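PDB 1YDG: trp repressor binding protein WrbA from Deinococcus radiodurans, which catalyses the reduction of quinones to quinols by NADH or NADPH, using FMN as cofactor, and works as a homotetramer of flavodoxin-like subunits. Local coordinates for the interface of chains A and B and the interface of chains A and C. Sequence-based numbering; all coordinates share one arbitrary frame. Chains: chain A/B/C, trp repressor binding protein WrbA.

Contact 1: the interface of chains A and B. Residues chain A 114-115, 146; chain B 151-153, 155, 192.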
loop_
_atom_site.group_PDB
_atom_site.type_symbol
_atom_site.label_atom_id
_atom_site.label_comp_id
_atom_site.label_asym_id
_atom_site.label_seq_id
_atom_site.Cartn_x
_atom_site.Cartn_y
_atom_site.Cartn_z
ATOM N N ALA A 114 -15.277 3.241 16.392
ATOM C CA ALA A 114 -14.027 3.795 16.908
ATOM C C ALA A 114 -13.549 3.059 18.147
ATOM O O ALA A 114 -14.345 2.544 18.924
ATOM C CB ALA A 114 -14.195 5.280 17.201
ATOM N N ASN A 115 -12.237 2.976 18.307
ATOM C CA ASN A 115 -11.621 2.503 19.552
ATOM C C ASN A 115 -11.729 1.013 19.808
ATOM O O ASN A 115 -11.454 0.540 20.917
ATOM C CB ASN A 115 -12.163 3.276 20.760
ATOM C CG ASN A 115 -12.059 4.755 20.574
ATOM O OD1 ASN A 115 -11.060 5.248 20.056
ATOM N ND2 ASN A 115 -13.094 5.480 20.983
ATOM N N GLY A 146 -11.250 4.596 12.861
ATOM C CA GLY A 146 -10.579 4.986 14.081
ATOM C C GLY A 146 -10.358 3.768 14.963
ATOM O O GLY A 146 -10.411 3.872 16.184
ATOM N N PRO B 151 -4.296 5.597 14.379
ATOM C CA PRO B 151 -4.600 6.658 13.427
ATOM C C PRO B 151 -5.910 7.382 13.830
ATOM O O PRO B 151 -6.725 6.804 14.546
ATOM C CB PRO B 151 -4.740 5.895 12.120
ATOM C CG PRO B 151 -5.318 4.597 12.521
ATOM C CD PRO B 151 -4.545 4.264 13.801
ATOM N N PRO B 152 -6.096 8.638 13.398
ATOM C CA PRO B 152 -7.268 9.407 13.808
ATOM C C PRO B 152 -8.613 8.943 13.261
ATOM O O PRO B 152 -9.631 9.188 13.900
ATOM C CB PRO B 152 -6.975 10.813 13.285
ATOM C CG PRO B 152 -6.009 10.649 12.223
ATOM C CD PRO B 152 -5.203 9.425 12.535
ATOM N N GLY B 153 -8.636 8.300 12.103
ATOM C CA GLY B 153 -9.905 8.053 11.423
ATOM C C GLY B 153 -10.684 9.361 11.313
ATOM O O GLY B 153 -10.096 10.432 11.108
ATOM N N THR B 155 -12.681 10.502 13.848
ATOM C CA THR B 155 -13.205 10.593 15.203
ATOM C C THR B 155 -13.502 12.033 15.671
ATOM O O THR B 155 -14.083 12.218 16.747
ATOM C CB THR B 155 -12.307 9.836 16.206
ATOM O OG1 THR B 155 -10.951 10.272 16.082
ATOM C CG2 THR B 155 -12.391 8.331 15.947
ATOM N N ARG B 192 -6.004 12.433 21.039
ATOM C CA ARG B 192 -6.606 11.118 21.019
ATOM C C ARG B 192 -5.591 10.026 21.311
ATOM O O ARG B 192 -5.859 9.125 22.097
ATOM C CB ARG B 192 -7.235 10.909 19.655
ATOM C CG ARG B 192 -7.652 9.510 19.382
ATOM C CD ARG B 192 -8.324 9.445 18.002
ATOM N NE ARG B 192 -8.380 8.061 17.568
ATOM C CZ ARG B 192 -9.250 7.179 18.025
ATOM N NH1 ARG B 192 -10.159 7.540 18.927
ATOM N NH2 ARG B 192 -9.210 5.933 17.585
#
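B:Arg192, on the C-terminal helix 180-204 of chain B, reaches across the interface of chains A and B to the side-chain amide of A:Asn115. The polar part of the contact centres on OD1, the amide oxygen of A:Asn115. The guanidinium nitrogen NH1 of B:Arg192 donates a hydrogen bond to OD1 of A:Asn115 over 2.7 Å, lying in the carbonyl plane on a lone pair of the amide. The second terminal nitrogen, NH2 of B:Arg192, adds a weak bond to OD1 of A:Asn115 at 3.2 Å, so one oxygen is shared by both terminal nitrogens. The amide and guanidinium planes are 24° apart, nearly coplanar, and the amide meets the guanidinium at its edge. NH2 of B:Arg192 also comes within 2.8 Å of the carbonyl O of A:Gly146, at about a right angle to the direction of OD1, but the N-H is not aimed at that oxygen, and any attraction there may be mainly electrostatic. The reach depends on the arginine chain: CG is anti to the backbone N (chi1 168°) and the chain runs extended to NE.

Apolar packing is modest. The methyl CG2 of B:Thr155 sits over one face of the B:Arg192 guanidinium, towards its rim, and also touches A:Ala114, with CG2 and CB 3.8 Å apart. Within chain B, the hydroxyl OG1 of B:Thr155 donates to the carbonyl O of B:Pro152 over 2.8 Å, which would help hold the threonine rotation that points its methyl at chain A.

This patch and its two-fold twin tie the C-terminal helix of one subunit to loops of the next, joining two subunits of the WrbA homotetramer.

Contact 2: the interface of chains A and C. Residues chain A 127-128, 131, 162, 165, 170; chain C 127-128, 132.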
loop_
_atom_site.group_PDB
_atom_site.type_symbol
_atom_site.label_atom_id
_atom_site.label_comp_id
_atom_site.label_asym_id
_atom_site.label_seq_id
_atom_site.Cartn_x
_atom_site.Cartn_y
_atom_site.Cartn_z
ATOM N N VAL A 127 3.030 -18.246 -1.720
ATOM C CA VAL A 127 3.565 -17.721 -0.481
ATOM C C VAL A 127 3.766 -16.207 -0.544
ATOM O O VAL A 127 3.509 -15.524 0.435
ATOM C CB VAL A 127 4.849 -18.466 0.010
ATOM C CG1 VAL A 127 6.049 -18.206 -0.892
ATOM C CG2 VAL A 127 5.181 -18.062 1.438
ATOM N N ASN A 128 4.181 -15.686 -1.699
ATOM C CA ASN A 128 4.318 -14.244 -1.870
ATOM C C ASN A 128 3.224 -13.682 -2.791
ATOM O O ASN A 128 3.422 -12.622 -3.386
ATOM C CB ASN A 128 5.696 -13.875 -2.457
ATOM C CG ASN A 128 6.868 -14.399 -1.647
ATOM O OD1 ASN A 128 7.742 -15.069 -2.198
ATOM N ND2 ASN A 128 6.909 -14.087 -0.360
ATOM N N GLN A 131 -0.037 -12.308 0.332
ATOM C CA GLN A 131 -0.143 -12.614 1.782
ATOM C C GLN A 131 0.200 -11.392 2.706
ATOM O O GLN A 131 -0.110 -11.393 3.922
ATOM C CB GLN A 131 0.717 -13.848 2.148
ATOM C CG GLN A 131 0.264 -15.179 1.468
ATOM C CD GLN A 131 0.845 -16.483 2.070
ATOM O OE1 GLN A 131 0.826 -17.536 1.409
ATOM N NE2 GLN A 131 1.358 -16.425 3.298
ATOM N N SER A 162 6.615 -19.340 11.349
ATOM C CA SER A 162 5.521 -19.483 10.392
ATOM C C SER A 162 5.698 -18.610 9.139
ATOM O O SER A 162 4.747 -18.425 8.379
ATOM C CB SER A 162 4.183 -19.168 11.076
ATOM O OG SER A 162 4.096 -17.812 11.457
ATOM N N ASN A 165 5.421 -13.093 9.011
ATOM C CA ASN A 165 4.486 -12.024 8.641
ATOM C C ASN A 165 4.131 -11.175 9.874
ATOM O O ASN A 165 3.361 -11.606 10.747
ATOM C CB ASN A 165 3.229 -12.614 7.999
ATOM C CG ASN A 165 2.443 -11.578 7.198
ATOM O OD1 ASN A 165 2.424 -10.390 7.559
ATOM N ND2 ASN A 165 1.811 -12.014 6.091
ATOM N N SER A 170 -0.751 -15.443 7.932
ATOM C CA SER A 170 -1.020 -15.697 6.528
ATOM C C SER A 170 -0.605 -17.126 6.235
ATOM O O SER A 170 0.466 -17.550 6.641
ATOM C CB SER A 170 -0.320 -14.697 5.616
ATOM O OG SER A 170 1.083 -14.829 5.650
ATOM N N VAL C 127 10.031 -14.883 4.776
ATOM C CA VAL C 127 9.345 -15.073 3.496
ATOM C C VAL C 127 8.146 -14.106 3.340
ATOM O O VAL C 127 7.904 -13.595 2.239
ATOM C CB VAL C 127 8.958 -16.568 3.250
ATOM C CG1 VAL C 127 7.838 -17.033 4.169
ATOM C CG2 VAL C 127 8.592 -16.804 1.780
ATOM N N ASN C 128 7.444 -13.834 4.443
ATOM C CA ASN C 128 6.349 -12.865 4.467
ATOM C C ASN C 128 6.723 -11.577 5.202
ATOM O O ASN C 128 5.839 -10.818 5.607
ATOM C CB ASN C 128 5.107 -13.482 5.137
ATOM C CG ASN C 128 4.606 -14.744 4.441
ATOM O OD1 ASN C 128 4.256 -15.730 5.102
ATOM N ND2 ASN C 128 4.543 -14.715 3.114
ATOM N N GLU C 132 6.635 -8.323 -0.351
ATOM C CA GLU C 132 5.619 -7.691 -1.198
ATOM C C GLU C 132 5.570 -6.186 -0.956
ATOM O O GLU C 132 5.565 -5.419 -1.894
ATOM C CB GLU C 132 4.232 -8.291 -0.926
ATOM C CG GLU C 132 4.095 -9.760 -1.253
ATOM C CD GLU C 132 2.797 -10.362 -0.757
ATOM O OE1 GLU C 132 2.820 -11.556 -0.395
ATOM O OE2 GLU C 132 1.757 -9.657 -0.691
HETATM O O HOH W 1 5.170 -12.430 1.183
HETATM O O HOH W 2 2.999 -16.369 7.521
HETATM O O HOH W 3 2.912 -18.367 4.564
#
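C:Asn128 inserts its side chain among A:Val127, A:Gln131, A:Asn165 and A:Ser170, and 74 Å² of its surface is hidden by chain A. CB of C:Asn128 packs on CB of A:Asn165 at 3.5 Å, the two amide planes being turned 44° to each other. CG stands anti to the carbonyl carbon (chi1 -59°), which brings it near the hydroxyl of A:Ser170 and the amide nitrogen of A:Gln131. At the tip, OD1 of C:Asn128 lies 2.8 Å from water 2 and also meets water 3; the first leads on to the carbonyl oxygens of A:Ser162 and A:Ser170, the second to NE2 of A:Gln131. OD1 of C:Asn128 also lies beside OG of A:Ser170 at 3.3 Å. ND2 makes a weak hydrogen bond to the backbone O of A:Val127 and is also joined to water 1.

Within chain A, NE2 of A:Gln131 and ND2 of A:Asn165 both donate to OG of A:Ser170, each over 2.9 Å, and ND2 of A:Asn165 also bonds to the A:Gln131 carbonyl from above its plane.

The two-fold relation repeats the central pairing in reverse: ND2 of A:Asn128 donates to the backbone O of C:Val127. Beside these bonds, CG2 of A:Val127 meets CG2 of C:Val127 at 3.7 Å. The carboxylate of C:Glu132 weakly accepts the backbone N-H of A:Gln131. A:Val127 and A:Asn128, like their copies in chain C, also belong to the FMN-binding loop, so this tetramer contact is built from cofactor-site residues. Water 1 bridges both asparagines, lying 2.9 Å from ND2 of A:Asn128 and 3.1 Å from ND2 of C:Asn128, and reaches OE1 of C:Glu132 as well.

Contact 1 and contact 2 lie about 28 Å apart, measured between the centres of their C-alpha atoms, and share no residue of chain A. They engage two different partners, so chain A uses separate surfaces to meet chains B and C. Strand 117-124 runs between the A:Asn115 loop of contact 1 and the FMN-binding loop of contact 2, while helix 133-143 connects the latter towards A:Gly146. Two distinct two-fold interfaces of this kind suffice to close a homotetramer, and the position of contact 2 on the FMN loop suggests that assembly and cofactor binding are linked.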